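Local coordinates for enoyl-CoA hydratase/isomerase family protein (Ruegeria pomeroyi, PDB 3L3S) that probably acts as a hydro-lyase of the crotonase superfamily, consistent with a role of the enoyl-CoA hydratase/isomerase family in fatty acid metabolism, at residues B[95-100]-B[120-125]; B[153-158]-B[182-187]; B[30-35]-B[87-92]. All coordinates share one frame; numbering follows the deposited sequence.

Along the chain the contacts come in the order contact 3, contact 1, contact 2, each closing before the next opens. Helix 84-101 is shared by contacts 3 and 1: its first half meets the start of helix 32-45, its second half helix 118-124. Their centres lie about 12 Å apart and they touch where Leu96 meets Ile35 and Met97 meets Leu30. Contact 1 also touches contact 2, again with centres about 12 Å apart, through Met123 against Leu184 and Ala124 against Ala154. Contacts 2 and 3 stay about 10 Å apart at their nearest atoms. All three also touch the second subunit, so these packed helices and turns extend to the subunit interface.

Contact 1: residues B[95-100]-B[120-125]; sequences ALMLDL and LQLMAA
Met97, a selenomethionine, is the bump of this contact: its SE sits between Gln121 and Leu122, and CE runs on to Leu122. SE rests 3.8 Å from Leu122 CA, while Met97 CE reaches Leu122 CD1 at 3.9 Å. The bend at chi2 (-63°) turns SE toward the backbone of helix 118-124, and the side chain crosses that of Leu122 at about a right angle. Gln121 forms one wall of the hollow: its extended chain brings NE2 to 3.4 Å from Met97 CG, a van der Waals contact, while the hydrogen bond of this buried amide goes to Tyr232 OH of the second subunit. Within the crotonase fold, helices 84-101 and 118-124 run nearly parallel here, their local axes 22° apart and 10.1 Å from each other at closest approach. Ala125 makes the second hollow. Its small side chain lets the backbones come close, with the CA atoms of Met97 and Ala125 6.1 Å apart. Leu100 fills the space beside it, its CD2 lying 4.0 Å from Ala125 CB and equally near Leu122 CD1. Leu100 also packs on Thr107 of strand 107-111, and Tyr232 of the second subunit packs on Met97.

Contact 2: residues B[153-158]-B[182-187]; sequences VAVSRV and AGLINR
Leu184 and Val158 meet through one methyl each, Leu184 CD1 lying 4.0 Å from Val158 CG2, and this is the close-packed, more buried apolar side of the contact. Leu184 CG is anti to the backbone N (chi1 -168°); its side chain runs obliquely to that of Val158, and the same CD1 reaches Val155 CG1 at 4.3 Å. Helix 118-124 backs this corner, Leu120 packing on Val155 and Met123 on Leu184, while Ile159 adds a further side chain against the leucine. The contact joins helix 150-155 and the residues that follow it to the exit of helix 176-182. That exit is a Schellman motif with Gly183 as its C-prime residue: Leu184 N bonds to Ala179 O and Gly183 N to Leu180 O. The positive phi (94°) suits glycine, since a CB here would press on the carbonyl oxygen of Ala182 and come within 3.1 Å of Val158 O. The polar side, where Val158, Ala182 and Gly183 are partly exposed, is lined mainly by backbone oxygens. Val158 O faces Gly183 O at 2.9 Å, a short and unfavourable approach of two acceptors whose exact closeness is doubtful at this resolution, and Ala182 O at 3.7 Å. Arg162 of the third subunit packs on Val158. No hydrogen bond joins the two segments, so cohesion between them rests on the leucine and valine methyls, while the facing carbonyl oxygens would probably resist any closer approach.

Contact 3: residues B[30-35]-B[87-92]; sequences LSRAMI and TDLFEA
Arg32 reaches across to helix 84-101 and forms a salt bridge with Asp88, its NE giving a hydrogen bond to Asp88 OD2 at 2.9 Å. The arginine leaves the backbone with CG anti to N and then bends at chi2 (56°), which swings CD to 3.3 Å from the same oxygen. OD2 lies near the guanidinium plane and is met on its syn side, though NE is tilted well out of the carboxylate plane, and the N-H...O angle of 140° leaves the bond noticeably bent. Ala92 CB sits over the centre of one guanidinium face, 3.6 Å from Arg32 CZ. An alanine in place of Arg32 would probably leave Asp88 without this charged partner and uncover the Ala92 methyl. Further in, Leu89 has CG anti to N (chi1 178°) and offers CD1 to Ile35 CD1 at 3.9 Å, the two side chains crossing at about a right angle. Ile35 CG2 meets Ala92 O at 3.5 Å. Ser31 N-caps helix 32-45 through a weak bond from Met34 N to its OG. Further along helix 84-101, Leu30 packs on Met97 and Ile35 on Cys93 and Leu96, while the second subunit lies beside Phe90 of the same helix.

Contact 1: residues B[95-100]-B[120-125]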
loop_
_atom_site.group_PDB
_atom_site.type_symbol
_atom_site.label_atom_id
_atom_site.label_comp_id
_atom_site.label_asym_id
_atom_site.label_seq_id
_atom_site.Cartn_x
_atom_site.Cartn_y
_atom_site.Cartn_z
ATOM N N ALA B 95 -2.964 -8.581 -22.477
ATOM C CA ALA B 95 -1.839 -9.506 -22.673
ATOM C C ALA B 95 -0.503 -8.761 -22.737
ATOM O O ALA B 95 0.516 -9.274 -22.275
ATOM C CB ALA B 95 -2.044 -10.353 -23.931
ATOM N N LEU B 96 -0.535 -7.541 -23.282
ATOM C CA LEU B 96 0.647 -6.681 -23.395
ATOM C C LEU B 96 1.027 -6.150 -22.016
ATOM O O LEU B 96 2.171 -6.321 -21.566
ATOM C CB LEU B 96 0.376 -5.511 -24.351
ATOM C CG LEU B 96 1.245 -4.242 -24.299
ATOM C CD1 LEU B 96 2.626 -4.485 -24.878
ATOM C CD2 LEU B 96 0.543 -3.118 -25.033
HETATM N N MSE B 97 0.031 -5.596 -21.330
HETATM C CA MSE B 97 0.209 -5.005 -20.007
HETATM C C MSE B 97 0.667 -5.992 -18.946
HETATM O O MSE B 97 1.427 -5.626 -18.052
HETATM C CB MSE B 97 -1.070 -4.302 -19.568
HETATM C CG MSE B 97 -1.545 -3.227 -20.518
HETATM SE SE MSE B 97 -0.301 -1.780 -20.688
HETATM C CE MSE B 97 -1.204 -0.752 -22.086
ATOM N N LEU B 98 0.263 -7.254 -19.109
ATOM C CA LEU B 98 0.633 -8.343 -18.204
ATOM C C LEU B 98 2.115 -8.640 -18.408
ATOM O O LEU B 98 2.912 -8.511 -17.474
ATOM C CB LEU B 98 -0.189 -9.604 -18.510
ATOM C CG LEU B 98 -1.025 -10.284 -17.417
ATOM C CD1 LEU B 98 -1.689 -11.541 -17.992
ATOM C CD2 LEU B 98 -0.175 -10.629 -16.195
ATOM N N ASP B 99 2.467 -8.939 -19.662
ATOM C CA ASP B 99 3.838 -9.236 -20.105
ATOM C C ASP B 99 4.847 -8.134 -19.759
ATOM O O ASP B 99 6.005 -8.424 -19.480
ATOM C CB ASP B 99 3.861 -9.420 -21.629
ATOM C CG ASP B 99 3.632 -10.851 -22.071
ATOM O OD1 ASP B 99 3.188 -11.709 -21.267
ATOM O OD2 ASP B 99 3.902 -11.114 -23.258
ATOM N N LEU B 100 4.387 -6.880 -19.817
ATOM C CA LEU B 100 5.192 -5.695 -19.526
ATOM C C LEU B 100 5.454 -5.502 -18.028
ATOM O O LEU B 100 6.551 -5.089 -17.632
ATOM C CB LEU B 100 4.530 -4.449 -20.141
ATOM C CG LEU B 100 5.209 -3.084 -19.973
ATOM C CD1 LEU B 100 6.574 -3.089 -20.655
ATOM C CD2 LEU B 100 4.325 -1.978 -20.511
ATOM N N LEU B 120 -2.387 5.756 -19.119
ATOM C CA LEU B 120 -1.922 5.803 -17.735
ATOM C C LEU B 120 -1.571 4.373 -17.300
ATOM O O LEU B 120 -0.661 4.177 -16.513
ATOM C CB LEU B 120 -2.978 6.419 -16.812
ATOM C CG LEU B 120 -2.630 6.640 -15.335
ATOM C CD1 LEU B 120 -1.389 7.505 -15.178
ATOM C CD2 LEU B 120 -3.804 7.266 -14.647
ATOM N N GLN B 121 -2.255 3.393 -17.890
ATOM C CA GLN B 121 -2.030 1.966 -17.631
ATOM C C GLN B 121 -0.634 1.529 -18.101
ATOM O O GLN B 121 0.066 0.832 -17.369
ATOM C CB GLN B 121 -3.108 1.139 -18.343
ATOM C CG GLN B 121 -2.950 -0.375 -18.293
ATOM C CD GLN B 121 -4.114 -1.125 -18.911
ATOM O OE1 GLN B 121 -4.910 -0.574 -19.684
ATOM N NE2 GLN B 121 -4.229 -2.395 -18.561
ATOM N N LEU B 122 -0.247 1.972 -19.303
ATOM C CA LEU B 122 1.051 1.668 -19.924
ATOM C C LEU B 122 2.178 2.142 -19.030
ATOM O O LEU B 122 3.166 1.429 -18.812
ATOM C CB LEU B 122 1.170 2.371 -21.286
ATOM C CG LEU B 122 2.415 2.117 -22.158
ATOM C CD1 LEU B 122 2.389 0.701 -22.726
ATOM C CD2 LEU B 122 2.481 3.143 -23.291
HETATM N N MSE B 123 1.981 3.345 -18.497
HETATM C CA MSE B 123 2.918 3.991 -17.597
HETATM C C MSE B 123 2.920 3.232 -16.258
HETATM O O MSE B 123 3.978 2.886 -15.744
HETATM C CB MSE B 123 2.493 5.445 -17.387
HETATM C CG MSE B 123 3.547 6.309 -16.764
HETATM SE SE MSE B 123 2.799 7.624 -15.544
HETATM C CE MSE B 123 2.193 6.311 -14.250
ATOM N N ALA B 124 1.725 2.931 -15.749
ATOM C CA ALA B 124 1.558 2.205 -14.494
ATOM C C ALA B 124 2.112 0.783 -14.544
ATOM O O ALA B 124 2.560 0.275 -13.525
ATOM C CB ALA B 124 0.108 2.194 -14.076
ATOM N N ALA B 125 2.135 0.185 -15.740
ATOM C CA ALA B 125 2.657 -1.173 -15.952
ATOM C C ALA B 125 4.187 -1.210 -15.976
ATOM O O ALA B 125 4.789 -2.272 -15.832
ATOM C CB ALA B 125 2.087 -1.779 -17.233
#

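Contact 2: residues B[153-158]-B[182-187]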
loop_
_atom_site.group_PDB
_atom_site.type_symbol
_atom_site.label_atom_id
_atom_site.label_comp_id
_atom_site.label_asym_id
_atom_site.label_seq_id
_atom_site.Cartn_x
_atom_site.Cartn_y
_atom_site.Cartn_z
ATOM N N VAL B 153 -6.581 -1.552 -13.130
ATOM C CA VAL B 153 -5.906 -2.767 -12.667
ATOM C C VAL B 153 -4.427 -2.462 -12.404
ATOM O O VAL B 153 -3.944 -2.678 -11.292
ATOM C CB VAL B 153 -6.068 -3.938 -13.679
ATOM C CG1 VAL B 153 -5.242 -5.154 -13.267
ATOM C CG2 VAL B 153 -7.515 -4.338 -13.778
ATOM N N ALA B 154 -3.746 -1.910 -13.404
ATOM C CA ALA B 154 -2.336 -1.561 -13.276
ATOM C C ALA B 154 -2.128 -0.370 -12.339
ATOM O O ALA B 154 -1.170 -0.368 -11.562
ATOM C CB ALA B 154 -1.719 -1.283 -14.641
ATOM N N VAL B 155 -3.053 0.600 -12.378
ATOM C CA VAL B 155 -2.999 1.796 -11.519
ATOM C C VAL B 155 -3.190 1.435 -10.030
ATOM O O VAL B 155 -2.467 1.950 -9.175
ATOM C CB VAL B 155 -4.031 2.897 -11.964
ATOM C CG1 VAL B 155 -3.948 4.125 -11.069
ATOM C CG2 VAL B 155 -3.762 3.334 -13.391
ATOM N N SER B 156 -4.113 0.508 -9.747
ATOM C CA SER B 156 -4.391 0.049 -8.379
ATOM C C SER B 156 -3.215 -0.655 -7.712
ATOM O O SER B 156 -3.219 -0.858 -6.501
ATOM C CB SER B 156 -5.602 -0.868 -8.345
ATOM O OG SER B 156 -5.367 -2.029 -9.129
ATOM N N ARG B 157 -2.221 -1.034 -8.514
ATOM C CA ARG B 157 -1.039 -1.691 -7.992
ATOM C C ARG B 157 0.055 -0.712 -7.603
ATOM O O ARG B 157 0.955 -1.072 -6.842
ATOM C CB ARG B 157 -0.516 -2.745 -8.972
ATOM C CG ARG B 157 -0.974 -4.184 -8.649
ATOM C CD ARG B 157 -2.488 -4.335 -8.699
ATOM N NE ARG B 157 -2.925 -5.720 -8.560
ATOM C CZ ARG B 157 -4.194 -6.132 -8.622
ATOM N NH1 ARG B 157 -5.190 -5.270 -8.821
ATOM N NH2 ARG B 157 -4.466 -7.423 -8.492
ATOM N N VAL B 158 -0.051 0.534 -8.076
ATOM C CA VAL B 158 0.961 1.551 -7.787
ATOM C C VAL B 158 0.549 2.719 -6.872
ATOM O O VAL B 158 1.390 3.544 -6.514
ATOM C CB VAL B 158 1.669 2.069 -9.090
ATOM C CG1 VAL B 158 2.343 0.899 -9.850
ATOM C CG2 VAL B 158 0.704 2.841 -9.995
ATOM N N ALA B 182 1.460 10.205 -4.389
ATOM C CA ALA B 182 0.641 8.996 -4.428
ATOM C C ALA B 182 1.416 7.731 -4.807
ATOM O O ALA B 182 0.970 6.621 -4.522
ATOM C CB ALA B 182 -0.541 9.194 -5.373
ATOM N N GLY B 183 2.563 7.914 -5.457
ATOM C CA GLY B 183 3.378 6.797 -5.893
ATOM C C GLY B 183 3.089 6.378 -7.318
ATOM O O GLY B 183 3.369 5.247 -7.698
ATOM N N LEU B 184 2.518 7.288 -8.101
ATOM C CA LEU B 184 2.183 7.031 -9.503
ATOM C C LEU B 184 3.445 7.190 -10.350
ATOM O O LEU B 184 3.610 6.501 -11.354
ATOM C CB LEU B 184 1.059 7.972 -9.943
ATOM C CG LEU B 184 0.249 7.842 -11.234
ATOM C CD1 LEU B 184 -0.291 6.412 -11.440
ATOM C CD2 LEU B 184 -0.897 8.842 -11.176
ATOM N N ILE B 185 4.326 8.096 -9.920
ATOM C CA ILE B 185 5.621 8.330 -10.562
ATOM C C ILE B 185 6.699 8.266 -9.474
ATOM O O ILE B 185 6.379 8.357 -8.286
ATOM C CB ILE B 185 5.689 9.685 -11.341
ATOM C CG1 ILE B 185 5.198 10.844 -10.466
ATOM C CG2 ILE B 185 4.928 9.564 -12.663
ATOM C CD1 ILE B 185 5.383 12.230 -11.032
ATOM N N ASN B 186 7.963 8.129 -9.881
ATOM C CA ASN B 186 9.091 8.026 -8.947
ATOM C C ASN B 186 9.768 9.331 -8.529
ATOM O O ASN B 186 10.184 9.465 -7.369
ATOM C CB ASN B 186 10.155 7.074 -9.497
ATOM C CG ASN B 186 9.676 5.635 -9.571
ATOM O OD1 ASN B 186 9.885 4.846 -8.644
ATOM N ND2 ASN B 186 9.031 5.284 -10.674
ATOM N N ARG B 187 9.898 10.275 -9.466
ATOM C CA ARG B 187 10.552 11.556 -9.208
ATOM C C ARG B 187 10.109 12.591 -10.233
ATOM O O ARG B 187 9.806 12.244 -11.372
ATOM C CB ARG B 187 12.079 11.370 -9.266
ATOM C CG ARG B 187 12.913 12.419 -8.554
ATOM C CD ARG B 187 14.388 12.004 -8.505
ATOM N NE ARG B 187 15.218 13.064 -7.925
ATOM C CZ ARG B 187 16.549 13.106 -7.960
ATOM N NH1 ARG B 187 17.248 12.136 -8.544
ATOM N NH2 ARG B 187 17.184 14.152 -7.448
#

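Contact 3: residues B[30-35]-B[87-92]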
loop_
_atom_site.group_PDB
_atom_site.type_symbol
_atom_site.label_atom_id
_atom_site.label_comp_id
_atom_site.label_asym_id
_atom_site.label_seq_id
_atom_site.Cartn_x
_atom_site.Cartn_y
_atom_site.Cartn_z
ATOM N N LEU B 30 -3.206 3.860 -28.529
ATOM C CA LEU B 30 -3.053 2.421 -28.418
ATOM C C LEU B 30 -4.137 1.747 -29.256
ATOM O O LEU B 30 -5.142 1.246 -28.734
ATOM C CB LEU B 30 -3.108 1.965 -26.955
ATOM C CG LEU B 30 -1.929 2.386 -26.075
ATOM C CD1 LEU B 30 -2.269 2.224 -24.625
ATOM C CD2 LEU B 30 -0.689 1.597 -26.404
ATOM N N SER B 31 -3.959 1.814 -30.578
ATOM C CA SER B 31 -4.859 1.162 -31.526
ATOM C C SER B 31 -4.469 -0.327 -31.506
ATOM O O SER B 31 -3.497 -0.700 -30.833
ATOM C CB SER B 31 -4.680 1.753 -32.932
ATOM O OG SER B 31 -3.366 1.576 -33.429
ATOM N N ARG B 32 -5.195 -1.175 -32.232
ATOM C CA ARG B 32 -4.874 -2.601 -32.256
ATOM C C ARG B 32 -3.495 -2.862 -32.877
ATOM O O ARG B 32 -2.736 -3.699 -32.382
ATOM C CB ARG B 32 -5.988 -3.389 -32.955
ATOM C CG ARG B 32 -5.839 -4.913 -32.916
ATOM C CD ARG B 32 -5.720 -5.492 -31.494
ATOM N NE ARG B 32 -5.248 -6.874 -31.533
ATOM C CZ ARG B 32 -3.967 -7.238 -31.559
ATOM N NH1 ARG B 32 -3.005 -6.327 -31.534
ATOM N NH2 ARG B 32 -3.649 -8.520 -31.631
ATOM N N ALA B 33 -3.137 -2.045 -33.869
ATOM C CA ALA B 33 -1.855 -2.151 -34.563
ATOM C C ALA B 33 -0.690 -1.621 -33.722
ATOM O O ALA B 33 0.452 -2.022 -33.929
ATOM C CB ALA B 33 -1.923 -1.417 -35.907
HETATM N N MSE B 34 -0.994 -0.718 -32.786
HETATM C CA MSE B 34 0.009 -0.130 -31.893
HETATM C C MSE B 34 0.313 -1.106 -30.757
HETATM O O MSE B 34 1.472 -1.278 -30.376
HETATM C CB MSE B 34 -0.464 1.230 -31.345
HETATM C CG MSE B 34 0.470 1.908 -30.329
HETATM SE SE MSE B 34 2.206 2.472 -31.015
HETATM C CE MSE B 34 1.774 4.338 -31.337
ATOM N N ILE B 35 -0.733 -1.757 -30.251
ATOM C CA ILE B 35 -0.617 -2.753 -29.186
ATOM C C ILE B 35 0.209 -3.938 -29.703
ATOM O O ILE B 35 1.095 -4.415 -29.005
ATOM C CB ILE B 35 -2.019 -3.205 -28.699
ATOM C CG1 ILE B 35 -2.685 -2.061 -27.925
ATOM C CG2 ILE B 35 -1.936 -4.471 -27.821
ATOM C CD1 ILE B 35 -4.186 -2.184 -27.798
ATOM N N THR B 87 -13.418 -7.043 -28.132
ATOM C CA THR B 87 -13.001 -8.203 -27.346
ATOM C C THR B 87 -11.556 -8.572 -27.703
ATOM O O THR B 87 -10.765 -8.903 -26.823
ATOM C CB THR B 87 -13.961 -9.404 -27.573
ATOM O OG1 THR B 87 -15.292 -9.023 -27.192
ATOM C CG2 THR B 87 -13.558 -10.610 -26.741
ATOM N N ASP B 88 -11.211 -8.452 -28.984
ATOM C CA ASP B 88 -9.860 -8.737 -29.472
ATOM C C ASP B 88 -8.898 -7.640 -28.991
ATOM O O ASP B 88 -7.778 -7.938 -28.559
ATOM C CB ASP B 88 -9.864 -8.827 -31.009
ATOM C CG ASP B 88 -8.469 -8.925 -31.600
ATOM O OD1 ASP B 88 -7.895 -10.031 -31.607
ATOM O OD2 ASP B 88 -7.938 -7.879 -32.023
ATOM N N LEU B 89 -9.381 -6.395 -29.032
ATOM C CA LEU B 89 -8.632 -5.202 -28.630
ATOM C C LEU B 89 -8.196 -5.247 -27.169
ATOM O O LEU B 89 -7.005 -5.179 -26.888
ATOM C CB LEU B 89 -9.458 -3.925 -28.902
ATOM C CG LEU B 89 -8.933 -2.525 -28.537
ATOM C CD1 LEU B 89 -7.753 -2.127 -29.403
ATOM C CD2 LEU B 89 -10.049 -1.509 -28.694
ATOM N N PHE B 90 -9.164 -5.424 -26.270
ATOM C CA PHE B 90 -8.909 -5.475 -24.833
ATOM C C PHE B 90 -8.120 -6.693 -24.339
ATOM O O PHE B 90 -7.270 -6.545 -23.452
ATOM C CB PHE B 90 -10.211 -5.286 -24.046
ATOM C CG PHE B 90 -10.887 -3.958 -24.291
ATOM C CD1 PHE B 90 -10.139 -2.765 -24.402
ATOM C CD2 PHE B 90 -12.279 -3.893 -24.447
ATOM C CE1 PHE B 90 -10.776 -1.520 -24.675
ATOM C CE2 PHE B 90 -12.932 -2.659 -24.717
ATOM C CZ PHE B 90 -12.173 -1.471 -24.835
ATOM N N GLU B 91 -8.370 -7.873 -24.929
ATOM C CA GLU B 91 -7.645 -9.103 -24.567
ATOM C C GLU B 91 -6.171 -9.012 -24.974
ATOM O O GLU B 91 -5.285 -9.507 -24.260
ATOM C CB GLU B 91 -8.298 -10.351 -25.184
ATOM C CG GLU B 91 -9.530 -10.856 -24.409
ATOM C CD GLU B 91 -10.381 -11.895 -25.155
ATOM O OE1 GLU B 91 -11.448 -12.251 -24.612
ATOM O OE2 GLU B 91 -10.017 -12.352 -26.265
ATOM N N ALA B 92 -5.919 -8.318 -26.088
ATOM C CA ALA B 92 -4.562 -8.117 -26.591
ATOM C C ALA B 92 -3.876 -7.019 -25.793
ATOM O O ALA B 92 -2.660 -7.070 -25.583
ATOM C CB ALA B 92 -4.582 -7.765 -28.051
#